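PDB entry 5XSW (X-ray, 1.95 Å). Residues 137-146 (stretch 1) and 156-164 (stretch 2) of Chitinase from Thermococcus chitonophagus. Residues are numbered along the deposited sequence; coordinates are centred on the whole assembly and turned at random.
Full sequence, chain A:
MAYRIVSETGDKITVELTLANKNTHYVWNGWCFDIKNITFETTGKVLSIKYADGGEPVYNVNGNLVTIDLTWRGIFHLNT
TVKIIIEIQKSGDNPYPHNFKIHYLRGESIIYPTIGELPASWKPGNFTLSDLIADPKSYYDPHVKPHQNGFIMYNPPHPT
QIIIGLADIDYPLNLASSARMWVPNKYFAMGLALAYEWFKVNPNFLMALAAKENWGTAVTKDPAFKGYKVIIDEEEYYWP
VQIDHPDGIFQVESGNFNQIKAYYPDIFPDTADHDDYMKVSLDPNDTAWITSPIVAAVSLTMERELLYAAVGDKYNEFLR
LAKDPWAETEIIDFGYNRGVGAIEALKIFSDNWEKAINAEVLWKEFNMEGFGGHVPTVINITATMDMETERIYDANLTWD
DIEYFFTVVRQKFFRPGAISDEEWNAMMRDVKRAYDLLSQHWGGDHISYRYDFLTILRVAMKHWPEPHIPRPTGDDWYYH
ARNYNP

Stretch 1, residues 137-146: KSYYDPHVKP
Stretch 2, residues 156-164: PPHPTQIII

How do the two backbones run? Residues 137-139 of stretch 1 are helical, continuing a helix that begins earlier in the chain, and Tyr-139 has phi/psi -59/-39; beyond, Asp-141 lies at -66/121 and Pro-142 turns at -82/-4 before the chain extends through Val-144 and Lys-145 (-97/106). Stretch 2 has no regular structure: His-158 is extended (-158/143), Thr-160 bends at -128/-15, and Gln-161 extends again (-92/141). Tyr-139 CA lies 6.4 Å from Thr-160 CA, and Lys-145 CA 5.8 Å from Pro-157 CA, so residues 157-160 run antiparallel to 139-145; at Thr-160 stretch 2 turns, and 160-164 heads broadly the same way as 139-145.

What receives the carbonyls of Ser-138, Tyr-139 and Asp-141? His-158 (chi1 t, chi2 -76°) and Gln-161 (m, t, chi3 38°) do. His-158 donates from NE2 to Ser-138 O at 2.9 Å, while its ND1 accepts from Thr-160 N at 3.1 Å. Gln-161 donates from NE2 to Tyr-139 O at 3.1 Å and to Asp-141 O at 2.8 Å, tying the turn together.

How is Thr-160 placed? Its CB points toward stretch 1 with chi1 58°. OG1 lies 3.4 Å from Tyr-139 CD2, oblique to the ring, and donates to a water that donates to Tyr-139 O.

What do Val-144 and Lys-145 meet? The side chain of Lys-145 (t, t, p, t) runs to the Pro-157 carbonyl, bringing CE to 3.4 Å from Pro-157 O; Val-144 CG1 makes an apolar contact with Ile-163 CG2 at 4.1 Å, after the turn at Thr-160.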

# COMPACT_ATOMS: atom_id res chain seq x y z
N LYS A 137 -25.53 4.28 -39.64
CA LYS A 137 -24.61 5.09 -40.43
C LYS A 137 -23.51 5.70 -39.53
O LYS A 137 -22.34 5.83 -39.92
CB LYS A 137 -25.37 6.21 -41.14
CG LYS A 137 -24.45 7.15 -41.91
CD LYS A 137 -25.09 7.67 -43.20
CE LYS A 137 -25.20 9.19 -43.20
NZ LYS A 137 -26.12 9.70 -42.12
N SER A 138 -23.94 6.15 -38.35
CA SER A 138 -23.01 6.71 -37.37
C SER A 138 -22.16 5.58 -36.73
O SER A 138 -20.96 5.71 -36.57
CB SER A 138 -23.79 7.49 -36.33
OG SER A 138 -22.91 8.01 -35.33
N TYR A 139 -22.79 4.45 -36.42
CA TYR A 139 -22.12 3.35 -35.77
C TYR A 139 -20.93 2.85 -36.60
O TYR A 139 -19.88 2.58 -36.00
CB TYR A 139 -23.13 2.23 -35.49
CG TYR A 139 -22.67 1.01 -34.68
CD1 TYR A 139 -21.99 -0.05 -35.31
CD2 TYR A 139 -23.00 0.88 -33.33
CE1 TYR A 139 -21.61 -1.22 -34.58
CE2 TYR A 139 -22.62 -0.26 -32.60
CZ TYR A 139 -21.92 -1.30 -33.25
OH TYR A 139 -21.59 -2.41 -32.56
N TYR A 140 -21.05 2.81 -37.94
CA TYR A 140 -19.99 2.23 -38.80
C TYR A 140 -19.19 3.27 -39.51
O TYR A 140 -18.32 2.93 -40.28
CB TYR A 140 -20.57 1.23 -39.84
CG TYR A 140 -21.18 0.01 -39.24
CD1 TYR A 140 -20.38 -1.01 -38.71
CD2 TYR A 140 -22.56 -0.17 -39.21
CE1 TYR A 140 -20.95 -2.16 -38.16
CE2 TYR A 140 -23.14 -1.30 -38.60
CZ TYR A 140 -22.32 -2.30 -38.10
OH TYR A 140 -22.86 -3.44 -37.52
N ASP A 141 -19.44 4.54 -39.22
CA ASP A 141 -18.75 5.62 -39.88
C ASP A 141 -17.25 5.64 -39.55
O ASP A 141 -16.85 5.73 -38.38
CB ASP A 141 -19.40 6.95 -39.47
CG ASP A 141 -18.84 8.14 -40.23
OD1 ASP A 141 -17.85 8.01 -40.99
OD2 ASP A 141 -19.39 9.24 -40.03
N PRO A 142 -16.41 5.55 -40.58
CA PRO A 142 -14.97 5.49 -40.26
C PRO A 142 -14.35 6.85 -40.00
O PRO A 142 -13.18 6.90 -39.66
CB PRO A 142 -14.35 4.85 -41.51
CG PRO A 142 -15.34 5.22 -42.64
CD PRO A 142 -16.70 5.22 -41.99
N HIS A 143 -15.10 7.93 -40.16
CA HIS A 143 -14.48 9.24 -40.04
C HIS A 143 -14.17 9.45 -38.55
O HIS A 143 -15.00 9.18 -37.70
CB HIS A 143 -15.39 10.34 -40.57
CG HIS A 143 -14.99 11.72 -40.13
ND1 HIS A 143 -14.16 12.52 -40.87
CD2 HIS A 143 -15.33 12.44 -39.03
CE1 HIS A 143 -13.98 13.67 -40.25
NE2 HIS A 143 -14.68 13.65 -39.13
N VAL A 144 -12.97 9.94 -38.27
CA VAL A 144 -12.47 10.15 -36.91
C VAL A 144 -12.51 11.62 -36.55
O VAL A 144 -11.98 12.43 -37.27
CB VAL A 144 -11.01 9.63 -36.78
CG1 VAL A 144 -10.40 9.97 -35.39
CG2 VAL A 144 -10.96 8.12 -37.06
N LYS A 145 -13.12 11.95 -35.43
CA LYS A 145 -13.17 13.32 -34.94
C LYS A 145 -12.07 13.58 -33.89
O LYS A 145 -12.19 13.08 -32.79
CB LYS A 145 -14.55 13.57 -34.33
CG LYS A 145 -14.73 14.95 -33.70
CD LYS A 145 -16.15 15.16 -33.11
CE LYS A 145 -16.32 14.44 -31.76
NZ LYS A 145 -17.40 15.01 -30.87
N PRO A 146 -11.00 14.31 -34.22
CA PRO A 146 -9.98 14.56 -33.18
C PRO A 146 -10.57 15.21 -31.93
O PRO A 146 -11.61 15.90 -31.98
CB PRO A 146 -8.97 15.50 -33.85
CG PRO A 146 -9.65 16.00 -35.12
CD PRO A 146 -10.75 15.06 -35.47
N PRO A 156 -16.41 12.27 -25.34
CA PRO A 156 -15.99 11.12 -26.14
C PRO A 156 -16.13 11.47 -27.61
O PRO A 156 -17.09 12.17 -28.02
CB PRO A 156 -16.97 10.01 -25.73
CG PRO A 156 -17.67 10.50 -24.56
CD PRO A 156 -17.54 11.97 -24.46
N PRO A 157 -15.14 11.07 -28.40
CA PRO A 157 -15.23 11.43 -29.82
C PRO A 157 -16.32 10.63 -30.55
O PRO A 157 -16.68 11.02 -31.65
CB PRO A 157 -13.87 11.06 -30.36
CG PRO A 157 -13.45 9.85 -29.48
CD PRO A 157 -13.94 10.26 -28.09
N HIS A 158 -16.81 9.55 -29.95
CA HIS A 158 -17.84 8.72 -30.59
C HIS A 158 -18.52 7.96 -29.48
O HIS A 158 -17.89 7.61 -28.48
CB HIS A 158 -17.23 7.79 -31.64
CG HIS A 158 -18.24 7.19 -32.59
ND1 HIS A 158 -19.09 6.17 -32.24
CD2 HIS A 158 -18.55 7.52 -33.87
CE1 HIS A 158 -19.88 5.88 -33.25
NE2 HIS A 158 -19.56 6.67 -34.26
N PRO A 159 -19.83 7.75 -29.59
CA PRO A 159 -20.51 7.03 -28.51
C PRO A 159 -20.39 5.49 -28.50
O PRO A 159 -20.68 4.88 -27.46
CB PRO A 159 -21.98 7.41 -28.71
CG PRO A 159 -22.09 7.64 -30.21
CD PRO A 159 -20.79 8.40 -30.52
N THR A 160 -20.05 4.87 -29.63
CA THR A 160 -20.04 3.40 -29.67
C THR A 160 -18.68 2.88 -30.21
O THR A 160 -18.37 1.71 -30.03
CB THR A 160 -21.22 2.82 -30.53
OG1 THR A 160 -21.12 3.34 -31.87
CG2 THR A 160 -22.55 3.20 -29.93
N GLN A 161 -17.90 3.76 -30.84
CA GLN A 161 -16.57 3.37 -31.33
C GLN A 161 -15.49 3.66 -30.28
O GLN A 161 -15.57 4.69 -29.61
CB GLN A 161 -16.16 4.12 -32.61
CG GLN A 161 -16.89 3.60 -33.90
CD GLN A 161 -16.59 4.45 -35.08
OE1 GLN A 161 -15.46 4.92 -35.26
NE2 GLN A 161 -17.62 4.68 -35.93
N ILE A 162 -14.52 2.75 -30.14
CA ILE A 162 -13.29 3.01 -29.35
C ILE A 162 -12.22 3.47 -30.29
O ILE A 162 -11.94 2.80 -31.29
CB ILE A 162 -12.75 1.74 -28.66
CG1 ILE A 162 -13.82 1.11 -27.81
CG2 ILE A 162 -11.48 2.06 -27.82
CD1 ILE A 162 -13.54 -0.33 -27.54
N ILE A 163 -11.63 4.61 -30.01
CA ILE A 163 -10.64 5.18 -30.93
C ILE A 163 -9.27 5.27 -30.22
O ILE A 163 -8.98 6.27 -29.51
CB ILE A 163 -11.03 6.63 -31.39
CG1 ILE A 163 -12.51 6.69 -31.84
CG2 ILE A 163 -10.04 7.09 -32.43
CD1 ILE A 163 -12.79 5.76 -33.00
N ILE A 164 -8.42 4.28 -30.42
CA ILE A 164 -7.07 4.37 -29.89
C ILE A 164 -6.20 4.86 -31.03
O ILE A 164 -6.09 4.21 -32.07
CB ILE A 164 -6.56 3.01 -29.41
CG1 ILE A 164 -7.39 2.51 -28.22
CG2 ILE A 164 -5.09 3.10 -29.03
CD1 ILE A 164 -7.10 1.08 -27.83
O HOH W 1 -19.59 1.80 -33.33
O HOH W 2 -14.99 7.69 -35.20